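Local coordinates for 3-carboxy-cis,cis-muconate cycloisomerase (Acinetobacter calcoaceticus, PDB 1Q5N), which belongs to the fumarase/aspartase superfamily of mostly helical enzymes, which are built as homotetramers around long helical bundles, at residues Ala127-Asn131 with Ile184-Lys188; Ile164-His168 with Ile438-Ile442; Val191-Gln195 with Lys222-Thr226; Leu244-Thr248 with Ile334-Thr338; Glu268-Pro272 with Asp347-Glu353. All blocks are in the same frame, centred on the assembly; numbering follows the deposited sequence.

Following the chain from the N terminus, helix 110-146 runs out and helix 166-191 returns, and contact 1 ties the two together at 127-131 and 184-188. Contact 3 comes next in series, joining the loops that flank helix 210-221. Helix 235-261 then packs against helix 323-351 in contact 4, which touches contact 1 through Val129 and Ile184. Contact 5 opens just beyond helix 235-261 and closes at the end of helix 323-351, so contacts 4 and 5 cross. Contact 2 spans the longest loop: it opens at 164-168, crosses contact 1, encloses contacts 3, 4 and 5, and fastens the C-terminal helix 438-447 to the start of helix 166-191.

Contact 1. Residues Ala127-Asn131 with Ile184-Lys188; sequences AIVQN and INAIK
The carboxamide of Gln130 meets the carboxamide of Asn185 with the two planes 53° apart, so they neither stack nor lie flat together. Gln130 NE2 donates to Asn185 OD1 (3.1 Å); the acceptor lies close to the Gln130 amide plane, but NE2 stands above the Asn185 carbonyl plane, off its lone pairs. At the other corner of the Gln130 amide, Lys188 NZ donates to OE1 (2.9 Å), in the carbonyl plane and on a lone pair. Ile184 CG2 lies over one face of the Gln130 amide, 3.8 Å from Gln130 CD.

Lys188 NZ also donates to Asn185 OD1 (3.2 Å), approaching nearly along the C=O axis. The three polar groups therefore close a small ring of bonds: OD1 takes two donors, NZ serves two acceptors, and the Gln130 amide is gripped by one bond at its oxygen and one at its nitrogen, which fixes its rotation. The ammonium charge would probably polarise both carbonyls. Gln130 reaches across because CG stands anti to the backbone N (chi1 174°) and the chain stays extended, while the long Lys188 chain crosses it at about a right angle.

Beneath this polar layer the contact turns apolar, with Val129 CG1 4.3 Å from Ile184 CD1. The segment axes stay 12.0 Å apart and run at 156°, close to antiparallel, so long side chains have to bridge the gap between helix 110-146 and helix 166-191. Helix 235-261 packs against the apolar side, where Val129 touches Leu244 and Ile184 touches Val243 and Ile247.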
# COMPACT_ATOMS: atom_id res chain seq x y z
N ALA A 127 16.07 17.11 12.67
CA ALA A 127 16.73 18.42 12.70
C ALA A 127 17.15 18.75 11.27
O ALA A 127 16.93 19.85 10.80
CB ALA A 127 18.00 18.41 13.66
N ILE A 128 17.76 17.80 10.58
CA ILE A 128 18.16 18.03 9.20
C ILE A 128 16.94 18.26 8.30
O ILE A 128 16.94 19.22 7.53
CB ILE A 128 18.96 16.85 8.65
CG1 ILE A 128 20.32 16.81 9.31
CG2 ILE A 128 19.14 16.97 7.11
CD1 ILE A 128 21.04 15.53 9.01
N VAL A 129 15.90 17.42 8.39
CA VAL A 129 14.72 17.58 7.54
C VAL A 129 14.06 18.91 7.82
O VAL A 129 13.62 19.62 6.90
CB VAL A 129 13.70 16.42 7.76
CG1 VAL A 129 12.32 16.81 7.26
CG2 VAL A 129 14.17 15.18 7.05
N GLN A 130 14.00 19.29 9.10
CA GLN A 130 13.35 20.55 9.45
C GLN A 130 14.14 21.71 8.83
O GLN A 130 13.57 22.66 8.28
CB GLN A 130 13.28 20.72 10.97
CG GLN A 130 12.75 22.09 11.36
CD GLN A 130 12.28 22.15 12.79
OE1 GLN A 130 12.74 21.40 13.66
NE2 GLN A 130 11.33 23.07 13.06
N ASN A 131 15.45 21.64 8.90
CA ASN A 131 16.20 22.71 8.33
C ASN A 131 16.01 22.74 6.79
O ASN A 131 15.97 23.82 6.21
CB ASN A 131 17.68 22.57 8.69
CG ASN A 131 18.49 23.75 8.20
OD1 ASN A 131 19.46 23.57 7.46
ND2 ASN A 131 18.07 24.99 8.56
N ILE A 184 5.91 19.57 12.22
CA ILE A 184 7.15 19.08 12.81
C ILE A 184 7.30 19.60 14.27
O ILE A 184 7.56 18.82 15.17
CB ILE A 184 8.38 19.52 11.97
CG1 ILE A 184 8.43 18.70 10.69
CG2 ILE A 184 9.66 19.39 12.81
CD1 ILE A 184 9.58 19.01 9.78
N ASN A 185 7.07 20.90 14.49
CA ASN A 185 7.22 21.43 15.83
C ASN A 185 6.21 20.86 16.79
O ASN A 185 6.54 20.62 17.94
CB ASN A 185 7.16 22.97 15.85
CG ASN A 185 8.43 23.61 15.30
OD1 ASN A 185 9.56 23.17 15.61
ND2 ASN A 185 8.27 24.64 14.46
N ALA A 186 4.98 20.65 16.32
CA ALA A 186 3.93 20.13 17.17
C ALA A 186 4.08 18.68 17.65
O ALA A 186 3.49 18.33 18.64
CB ALA A 186 2.59 20.28 16.49
N ILE A 187 4.85 17.83 16.98
CA ILE A 187 4.97 16.43 17.42
C ILE A 187 6.20 16.16 18.29
O ILE A 187 6.30 15.13 18.95
CB ILE A 187 5.06 15.44 16.20
CG1 ILE A 187 6.40 15.62 15.46
CG2 ILE A 187 3.92 15.65 15.26
CD1 ILE A 187 6.64 14.51 14.46
N LYS A 188 7.17 17.06 18.24
CA LYS A 188 8.40 16.81 19.01
C LYS A 188 8.24 16.36 20.46
O LYS A 188 8.83 15.36 20.87
CB LYS A 188 9.30 18.04 18.96
CG LYS A 188 10.11 18.17 17.69
CD LYS A 188 10.61 19.59 17.60
CE LYS A 188 11.73 19.74 16.62
NZ LYS A 188 11.96 21.21 16.41

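Contact 2. Residues Ile164-His168 with Ile438-Ile442; sequences ITLGH and IQDQI
The N-terminal turn of helix 166-191, where strand 163-165 gives way to helix, is the platform on which the C-terminal helix 438-447 rests. His168 carries the polar link: its NE2 donates to Gln441 OE1 (2.8 Å, 155° at the hydrogen). The acceptor lies in the plane of the imidazole, but the ring and amide planes are 82° apart, and NE2 stands well above the carbonyl plane of Gln441 and off its lone pairs. One face of the ring is covered by Ile438, whose CG1 makes a CH-pi contact 4.1 Å from the centroid of the His168 ring. With CG anti to the backbone N (chi1 -168°), the imidazole swings out to meet both residues.

Thr165 is the N-cap of the helix, its OG1 accepting from His168 N (3.1 Å) and also bonded to Arg148 O. Ile442 slots its CD1 against this capped turn, 3.6 Å from both Gly167 C and His168 N, while Ile438 CD1 reaches back over the strand to Ile164 CA (3.7 Å). The end of the three-stranded antiparallel sheet is thereby joined to the C-terminal helix. The second subunit also borders this buried joint: Gln441 OE1 accepts from Thr229 N of that subunit, and Gln441 NE2 bonds to Gly201 O of the same neighbour, while within the chain NE2 also bonds to Asn437 OD1.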
# COMPACT_ATOMS: atom_id res chain seq x y z
N ILE A 164 -2.94 33.02 -14.29
CA ILE A 164 -2.56 33.11 -12.85
C ILE A 164 -1.17 33.76 -12.92
O ILE A 164 -0.81 34.30 -13.99
CB ILE A 164 -2.42 31.70 -12.12
CG1 ILE A 164 -1.36 30.83 -12.84
CG2 ILE A 164 -3.77 31.00 -12.12
CD1 ILE A 164 -0.94 29.58 -12.04
N THR A 165 -0.39 33.78 -11.83
CA THR A 165 1.00 34.26 -11.93
C THR A 165 1.86 33.14 -11.34
O THR A 165 1.40 32.34 -10.52
CB THR A 165 1.30 35.58 -11.16
OG1 THR A 165 1.20 35.33 -9.75
CG2 THR A 165 0.30 36.71 -11.57
N LEU A 166 3.11 33.06 -11.78
CA LEU A 166 4.00 32.05 -11.28
C LEU A 166 4.12 32.26 -9.78
O LEU A 166 4.19 31.30 -9.02
CB LEU A 166 5.36 32.20 -11.95
CG LEU A 166 6.47 31.37 -11.31
CD1 LEU A 166 6.05 29.92 -11.38
CD2 LEU A 166 7.83 31.57 -12.03
N GLY A 167 4.14 33.52 -9.35
CA GLY A 167 4.25 33.81 -7.94
C GLY A 167 3.12 33.16 -7.16
O GLY A 167 3.29 32.79 -6.00
N HIS A 168 1.93 33.05 -7.76
CA HIS A 168 0.86 32.41 -7.00
C HIS A 168 1.16 30.87 -6.75
O HIS A 168 0.92 30.37 -5.66
CB HIS A 168 -0.46 32.59 -7.71
CG HIS A 168 -1.63 32.22 -6.86
ND1 HIS A 168 -2.67 31.46 -7.34
CD2 HIS A 168 -1.96 32.56 -5.59
CE1 HIS A 168 -3.60 31.35 -6.40
NE2 HIS A 168 -3.19 32.01 -5.33
N ILE A 438 -5.48 37.38 -6.62
CA ILE A 438 -4.20 36.68 -6.47
C ILE A 438 -3.13 37.45 -5.66
O ILE A 438 -2.36 36.84 -4.94
CB ILE A 438 -3.61 36.29 -7.86
CG1 ILE A 438 -4.28 35.01 -8.36
CG2 ILE A 438 -2.13 36.12 -7.77
CD1 ILE A 438 -3.78 34.59 -9.69
N GLN A 439 -3.09 38.78 -5.77
CA GLN A 439 -2.10 39.58 -5.04
C GLN A 439 -2.42 39.58 -3.55
O GLN A 439 -1.49 39.53 -2.75
CB GLN A 439 -2.01 41.01 -5.63
CG GLN A 439 -1.54 40.97 -7.13
CD GLN A 439 -0.27 40.16 -7.30
OE1 GLN A 439 0.57 40.12 -6.41
NE2 GLN A 439 -0.11 39.51 -8.46
N ASP A 440 -3.70 39.60 -3.19
CA ASP A 440 -4.08 39.51 -1.77
C ASP A 440 -3.59 38.16 -1.22
O ASP A 440 -3.07 38.08 -0.08
CB ASP A 440 -5.61 39.56 -1.56
CG ASP A 440 -6.23 40.94 -1.83
OD1 ASP A 440 -5.47 41.92 -2.02
OD2 ASP A 440 -7.48 41.04 -1.86
N GLN A 441 -3.76 37.08 -2.01
CA GLN A 441 -3.33 35.74 -1.55
C GLN A 441 -1.83 35.69 -1.39
O GLN A 441 -1.33 35.17 -0.37
CB GLN A 441 -3.81 34.63 -2.48
CG GLN A 441 -5.34 34.38 -2.44
CD GLN A 441 -5.76 33.29 -3.43
OE1 GLN A 441 -5.25 32.16 -3.39
NE2 GLN A 441 -6.68 33.62 -4.34
N ILE A 442 -1.09 36.24 -2.35
CA ILE A 442 0.35 36.22 -2.20
C ILE A 442 0.75 37.06 -0.95
O ILE A 442 1.63 36.64 -0.19
CB ILE A 442 1.05 36.75 -3.47
CG1 ILE A 442 0.73 35.78 -4.64
CG2 ILE A 442 2.56 36.95 -3.20
CD1 ILE A 442 1.39 36.13 -6.00

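Contact 3. Residues Val191-Gln195 with Lys222-Thr226; sequences VLVAQ and KLGQT
Thr226 CG2 presses on the Val193 side chain at about a right angle, and tightly: it is 3.4 Å from Val193 CG2 and 3.5 Å from Val193 CB. The torsions account for this meeting. Thr226 has chi1 61°, which puts OG1 between the backbone N and the carbonyl carbon, where it bonds to Cys228 O, and turns the methyl beside the backbone N toward the valine. Val193 (chi1 -65°) likewise holds CG2 in the cramped place between N and carbonyl carbon, with CG1 beside its own N.

The backbones form a single beta bridge, Val193 with Gly224, in the loops on either side of helix 210-221. Gly224 N donates to Leu192 O (2.9 Å), and Ala194 N donates to Gly224 O (2.9 Å). Leu192, at the centre of an inverse gamma turn, and Lys222, in a Schellman motif, mark where the preceding helices let go of the chain.

Leu223 lies across the bridge with CG beside its backbone N (chi1 -72°). Its CD2 comes 3.7 Å from Leu192 O and 4.2 Å from Leu192 CB, while its CB packs near Ala194 CB; beyond it, Leu120 and Arg123 of helix 110-146 touch the same leucine. Farther along, a water donates to Ala194 O (3.0 Å) and accepts from Thr226 N (2.9 Å), carrying the backbone connection past the bridge.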
# COMPACT_ATOMS: atom_id res chain seq x y z
N VAL A 191 6.67 12.76 20.70
CA VAL A 191 7.36 11.71 20.01
C VAL A 191 8.83 11.40 20.41
O VAL A 191 9.28 10.23 20.37
CB VAL A 191 7.19 12.11 18.52
CG1 VAL A 191 8.44 12.01 17.79
CG2 VAL A 191 6.03 11.39 17.93
N LEU A 192 9.58 12.43 20.77
CA LEU A 192 10.99 12.25 21.11
C LEU A 192 11.10 11.94 22.59
O LEU A 192 11.40 12.81 23.40
CB LEU A 192 11.76 13.53 20.77
CG LEU A 192 11.67 13.89 19.28
CD1 LEU A 192 12.48 15.15 19.00
CD2 LEU A 192 12.19 12.71 18.43
N VAL A 193 10.81 10.69 22.94
CA VAL A 193 10.83 10.23 24.32
C VAL A 193 11.70 9.01 24.40
O VAL A 193 11.90 8.33 23.41
CB VAL A 193 9.41 9.88 24.79
CG1 VAL A 193 8.57 11.12 24.80
CG2 VAL A 193 8.79 8.83 23.85
N ALA A 194 12.22 8.72 25.60
CA ALA A 194 13.09 7.57 25.83
C ALA A 194 12.30 6.26 25.96
O ALA A 194 11.10 6.28 26.19
CB ALA A 194 13.91 7.79 27.12
N GLN A 195 12.97 5.13 25.80
CA GLN A 195 12.29 3.84 26.00
C GLN A 195 13.10 3.05 27.05
O GLN A 195 14.27 2.71 26.80
CB GLN A 195 12.25 2.98 24.71
CG GLN A 195 11.50 1.66 24.89
CD GLN A 195 9.96 1.81 24.78
OE1 GLN A 195 9.27 2.13 25.75
NE2 GLN A 195 9.43 1.58 23.57
N LYS A 222 18.34 13.81 27.27
CA LYS A 222 17.55 14.98 26.93
C LYS A 222 16.33 14.61 26.07
O LYS A 222 16.02 15.29 25.10
CB LYS A 222 18.42 16.02 26.20
CG LYS A 222 19.51 16.66 27.08
CD LYS A 222 20.58 17.32 26.20
CE LYS A 222 21.61 18.14 27.02
NZ LYS A 222 22.71 18.71 26.14
N LEU A 223 15.66 13.52 26.43
CA LEU A 223 14.47 13.07 25.74
C LEU A 223 13.34 13.20 26.72
O LEU A 223 13.58 13.35 27.93
CB LEU A 223 14.59 11.58 25.35
CG LEU A 223 15.59 11.37 24.21
CD1 LEU A 223 15.82 9.88 23.95
CD2 LEU A 223 15.05 12.10 22.97
N GLY A 224 12.11 13.16 26.21
CA GLY A 224 10.97 13.18 27.10
C GLY A 224 10.84 11.82 27.84
O GLY A 224 11.46 10.81 27.51
N GLN A 225 10.01 11.81 28.86
CA GLN A 225 9.79 10.59 29.61
C GLN A 225 8.32 10.26 29.34
O GLN A 225 7.55 11.17 29.11
CB GLN A 225 10.01 10.89 31.10
CG GLN A 225 9.80 9.72 32.02
CD GLN A 225 9.93 10.10 33.52
OE1 GLN A 225 9.67 9.24 34.39
NE2 GLN A 225 10.32 11.37 33.82
N THR A 226 7.93 9.00 29.34
CA THR A 226 6.54 8.70 29.08
C THR A 226 5.95 8.12 30.36
O THR A 226 6.66 7.62 31.19
CB THR A 226 6.39 7.65 27.93
OG1 THR A 226 7.04 6.43 28.30
CG2 THR A 226 7.03 8.15 26.66
O HOH W 1 10.16 7.12 28.93

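Contact 4. Residues Leu244-Thr248 with Ile334-Thr338; sequences LGIIT and IFQLT
Leu244 reaches from helix 235-261 into the surface of helix 323-351. Its CB meets Thr338 OG1 (3.6 Å) and Ile334 CG2 (3.8 Å). CG, placed anti to the carbonyl carbon (chi1 -63°), carries CD1 over the ring of Phe335. CD1 sits squarely over the centre of one face, 3.4 Å from the Phe335 ring centroid and only 4° off the normal, a close CH-pi contact that leaves it about equally far from all six ring carbons. CD2 drops beside the ring, 4.1 Å from Phe335 CE1, and also faces Thr338 CG2.

One turn on, the two threonines come together, with Thr248 OG1 2.9 Å from Thr338 OG1. Thr338 OG1 donates to Ile334 O (2.8 Å) within its own helix. The backbone N of Thr338 reaches the same oxygen from the opposite face of its plane, so that carbonyl holds two donors. The methyl of Thr338 turns to Ile247, its CG2 3.8 Å from Ile247 CG2.

Cys122 and Ala125 of helix 110-146 touch Phe335, Phe21 meets its ring, and Leu305 and Met306 of helix 290-311 cover Ile334. The short axes run the same way, 9.6 Å apart and crossing at 27°. The two helices are part of the long central helical bundle characteristic of the fumarase/aspartase superfamily.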
# COMPACT_ATOMS: atom_id res chain seq x y z
N LEU A 244 6.56 12.90 7.55
CA LEU A 244 7.55 12.81 6.49
C LEU A 244 6.77 12.48 5.20
O LEU A 244 7.08 13.01 4.15
CB LEU A 244 8.59 11.72 6.79
CG LEU A 244 9.39 12.06 8.06
CD1 LEU A 244 10.29 10.83 8.39
CD2 LEU A 244 10.21 13.40 7.91
N GLY A 245 5.76 11.62 5.31
CA GLY A 245 4.95 11.28 4.16
C GLY A 245 4.27 12.51 3.55
O GLY A 245 4.22 12.62 2.32
N ILE A 246 3.75 13.42 4.37
CA ILE A 246 3.10 14.60 3.85
C ILE A 246 4.11 15.52 3.16
O ILE A 246 3.84 16.09 2.10
CB ILE A 246 2.38 15.37 4.96
CG1 ILE A 246 1.13 14.60 5.41
CG2 ILE A 246 2.01 16.78 4.49
CD1 ILE A 246 0.59 15.13 6.73
N ILE A 247 5.30 15.63 3.74
CA ILE A 247 6.32 16.48 3.14
C ILE A 247 6.69 15.91 1.78
O ILE A 247 6.86 16.66 0.81
CB ILE A 247 7.60 16.58 4.05
CG1 ILE A 247 7.24 17.36 5.32
CG2 ILE A 247 8.79 17.17 3.24
CD1 ILE A 247 8.26 17.17 6.48
N THR A 248 6.84 14.60 1.69
CA THR A 248 7.22 14.03 0.40
C THR A 248 6.09 14.26 -0.59
O THR A 248 6.37 14.56 -1.76
CB THR A 248 7.53 12.55 0.50
OG1 THR A 248 8.73 12.41 1.26
CG2 THR A 248 7.74 11.90 -0.89
N ILE A 334 11.91 5.85 4.76
CA ILE A 334 11.03 7.02 4.64
C ILE A 334 11.84 8.31 4.89
O ILE A 334 11.75 9.25 4.11
CB ILE A 334 9.84 6.91 5.62
CG1 ILE A 334 9.08 5.64 5.26
CG2 ILE A 334 8.94 8.18 5.58
CD1 ILE A 334 7.81 5.42 5.97
N PHE A 335 12.62 8.35 5.97
CA PHE A 335 13.48 9.51 6.24
C PHE A 335 14.46 9.80 5.09
O PHE A 335 14.65 10.93 4.65
CB PHE A 335 14.32 9.27 7.50
CG PHE A 335 13.75 9.89 8.73
CD1 PHE A 335 13.82 11.28 8.91
CD2 PHE A 335 13.21 9.08 9.76
CE1 PHE A 335 13.37 11.88 10.08
CE2 PHE A 335 12.75 9.64 10.94
CZ PHE A 335 12.84 11.05 11.12
N GLN A 336 15.14 8.76 4.64
CA GLN A 336 16.10 8.91 3.57
C GLN A 336 15.53 9.41 2.24
O GLN A 336 16.17 10.23 1.58
CB GLN A 336 16.85 7.61 3.34
CG GLN A 336 18.00 7.44 4.30
CD GLN A 336 18.60 6.05 4.17
OE1 GLN A 336 18.06 5.09 4.71
NE2 GLN A 336 19.69 5.93 3.43
N LEU A 337 14.33 8.95 1.86
CA LEU A 337 13.68 9.39 0.62
C LEU A 337 13.16 10.82 0.77
O LEU A 337 13.22 11.60 -0.21
CB LEU A 337 12.52 8.45 0.22
CG LEU A 337 12.99 7.08 -0.27
CD1 LEU A 337 11.90 6.06 -0.23
CD2 LEU A 337 13.51 7.23 -1.68
N THR A 338 12.67 11.16 1.96
CA THR A 338 12.14 12.49 2.20
C THR A 338 13.26 13.55 2.17
O THR A 338 13.13 14.61 1.53
CB THR A 338 11.41 12.57 3.56
OG1 THR A 338 10.33 11.64 3.59
CG2 THR A 338 10.87 14.00 3.82

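Contact 5. Residues Glu268-Pro272 with Asp347-Glu353; sequences EVFEP and DVLKGME
Phe270 and Glu353 face each other as an antiparallel hydrogen-bonded pair. Phe270 N donates to Glu353 O (2.9 Å) and Glu353 N returns the bond to Phe270 O (3.0 Å), the latter almost straight at 176°. Phe270 CB and Glu353 CB sit 4.0 Å apart on one face of this short sheet. Val269 CA adds a CA-H...O contact to Glu353 O (3.2 Å).

On the other side of the pairing, Val269 CG1 packs against Met352 CG (3.7 Å). With CG1 of Val269 (chi1 171°) and CG of Met352 (chi1 -173°) each anti to the backbone N, the two groups meet. Pro272 lies against the C-terminal part of helix 323-351, its CB 3.4 Å from Gly351 O and its CG 3.6 Å from Asp347 O. Val348 CG2 packs against Glu271 CG, 3.9 Å away, and next to Pro272 CD.

Outside this shell the acids are held by other partners. The Glu271 carboxylate takes bonds from Trp258 NE1 and from the backbone N atoms of Ala291 and Ala292, which probably pin it firmly, while Glu353 OE1 forms a salt bridge with Arg287 and Glu268 OE2 one with Arg155. The two-stranded sheet of 269-270 and 353-354 thus joins the chain just after helix 235-261 to the point where helix 323-351 leads into helix 356-364. Met359 of that last helix touches Val269, and Gln143 of helix 110-146 touches Met352.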
# COMPACT_ATOMS: atom_id res chain seq x y z
N GLU A 268 8.20 26.50 -20.00
CA GLU A 268 8.03 27.73 -19.24
C GLU A 268 8.99 27.87 -18.05
O GLU A 268 9.30 28.96 -17.61
CB GLU A 268 6.58 27.83 -18.76
CG GLU A 268 5.54 27.90 -19.87
CD GLU A 268 4.13 27.89 -19.33
OE1 GLU A 268 3.90 27.38 -18.21
OE2 GLU A 268 3.22 28.40 -20.01
N VAL A 269 9.46 26.73 -17.54
CA VAL A 269 10.32 26.70 -16.38
C VAL A 269 11.23 25.52 -16.55
O VAL A 269 10.80 24.49 -17.06
CB VAL A 269 9.50 26.49 -15.09
CG1 VAL A 269 10.42 26.26 -13.98
CG2 VAL A 269 8.63 27.72 -14.78
N PHE A 270 12.49 25.66 -16.13
CA PHE A 270 13.47 24.59 -16.25
C PHE A 270 14.27 24.34 -15.00
O PHE A 270 14.55 25.25 -14.21
CB PHE A 270 14.47 24.87 -17.34
CG PHE A 270 13.88 24.91 -18.69
CD1 PHE A 270 13.26 26.07 -19.16
CD2 PHE A 270 13.92 23.79 -19.51
CE1 PHE A 270 12.66 26.11 -20.42
CE2 PHE A 270 13.32 23.82 -20.78
CZ PHE A 270 12.71 24.99 -21.23
N GLU A 271 14.67 23.09 -14.85
CA GLU A 271 15.50 22.70 -13.75
C GLU A 271 16.87 23.31 -14.02
O GLU A 271 17.23 23.49 -15.16
CB GLU A 271 15.66 21.18 -13.71
CG GLU A 271 14.58 20.46 -12.97
CD GLU A 271 14.84 18.95 -12.83
OE1 GLU A 271 16.01 18.49 -12.95
OE2 GLU A 271 13.85 18.21 -12.58
N PRO A 272 17.63 23.65 -12.97
CA PRO A 272 18.96 24.22 -13.21
C PRO A 272 19.80 23.14 -13.89
O PRO A 272 19.65 21.94 -13.65
CB PRO A 272 19.47 24.59 -11.80
CG PRO A 272 18.59 23.67 -10.84
CD PRO A 272 17.27 23.66 -11.53
N ASP A 347 17.46 22.55 -4.52
CA ASP A 347 18.28 22.90 -5.68
C ASP A 347 17.44 23.55 -6.80
O ASP A 347 17.85 24.55 -7.39
CB ASP A 347 18.94 21.67 -6.30
CG ASP A 347 20.08 21.18 -5.51
OD1 ASP A 347 20.49 21.91 -4.57
OD2 ASP A 347 20.58 20.06 -5.82
N VAL A 348 16.29 22.95 -7.11
CA VAL A 348 15.42 23.45 -8.15
C VAL A 348 14.79 24.80 -7.78
O VAL A 348 14.72 25.69 -8.63
CB VAL A 348 14.28 22.40 -8.50
CG1 VAL A 348 13.19 23.04 -9.41
CG2 VAL A 348 14.89 21.21 -9.18
N LEU A 349 14.32 24.96 -6.53
CA LEU A 349 13.71 26.22 -6.14
C LEU A 349 14.72 27.36 -6.20
O LEU A 349 14.35 28.49 -6.51
CB LEU A 349 13.15 26.17 -4.73
CG LEU A 349 11.83 25.44 -4.53
CD1 LEU A 349 11.55 25.35 -3.02
CD2 LEU A 349 10.71 26.15 -5.22
N LYS A 350 15.99 27.07 -5.91
CA LYS A 350 17.04 28.06 -5.94
C LYS A 350 17.54 28.43 -7.33
O LYS A 350 17.75 29.61 -7.58
CB LYS A 350 18.24 27.62 -5.13
CG LYS A 350 18.06 27.79 -3.63
CD LYS A 350 19.32 27.36 -2.88
CE LYS A 350 19.20 27.75 -1.43
NZ LYS A 350 20.39 27.27 -0.66
N GLY A 351 17.73 27.45 -8.20
CA GLY A 351 18.27 27.76 -9.52
C GLY A 351 17.32 27.65 -10.69
O GLY A 351 17.72 27.51 -11.84
N MET A 352 16.04 27.67 -10.35
CA MET A 352 14.93 27.60 -11.28
C MET A 352 15.08 28.65 -12.41
O MET A 352 15.25 29.83 -12.14
CB MET A 352 13.69 27.91 -10.47
CG MET A 352 12.40 27.75 -11.17
SD MET A 352 11.07 28.54 -10.19
CE MET A 352 11.56 28.20 -8.50
N GLU A 353 14.95 28.22 -13.66
CA GLU A 353 15.05 29.10 -14.82
C GLU A 353 13.62 29.42 -15.35
O GLU A 353 12.92 28.52 -15.81
CB GLU A 353 15.83 28.37 -15.87
CG GLU A 353 16.95 29.05 -16.49
CD GLU A 353 17.65 28.07 -17.46
OE1 GLU A 353 18.48 27.24 -16.96
OE2 GLU A 353 17.32 28.10 -18.69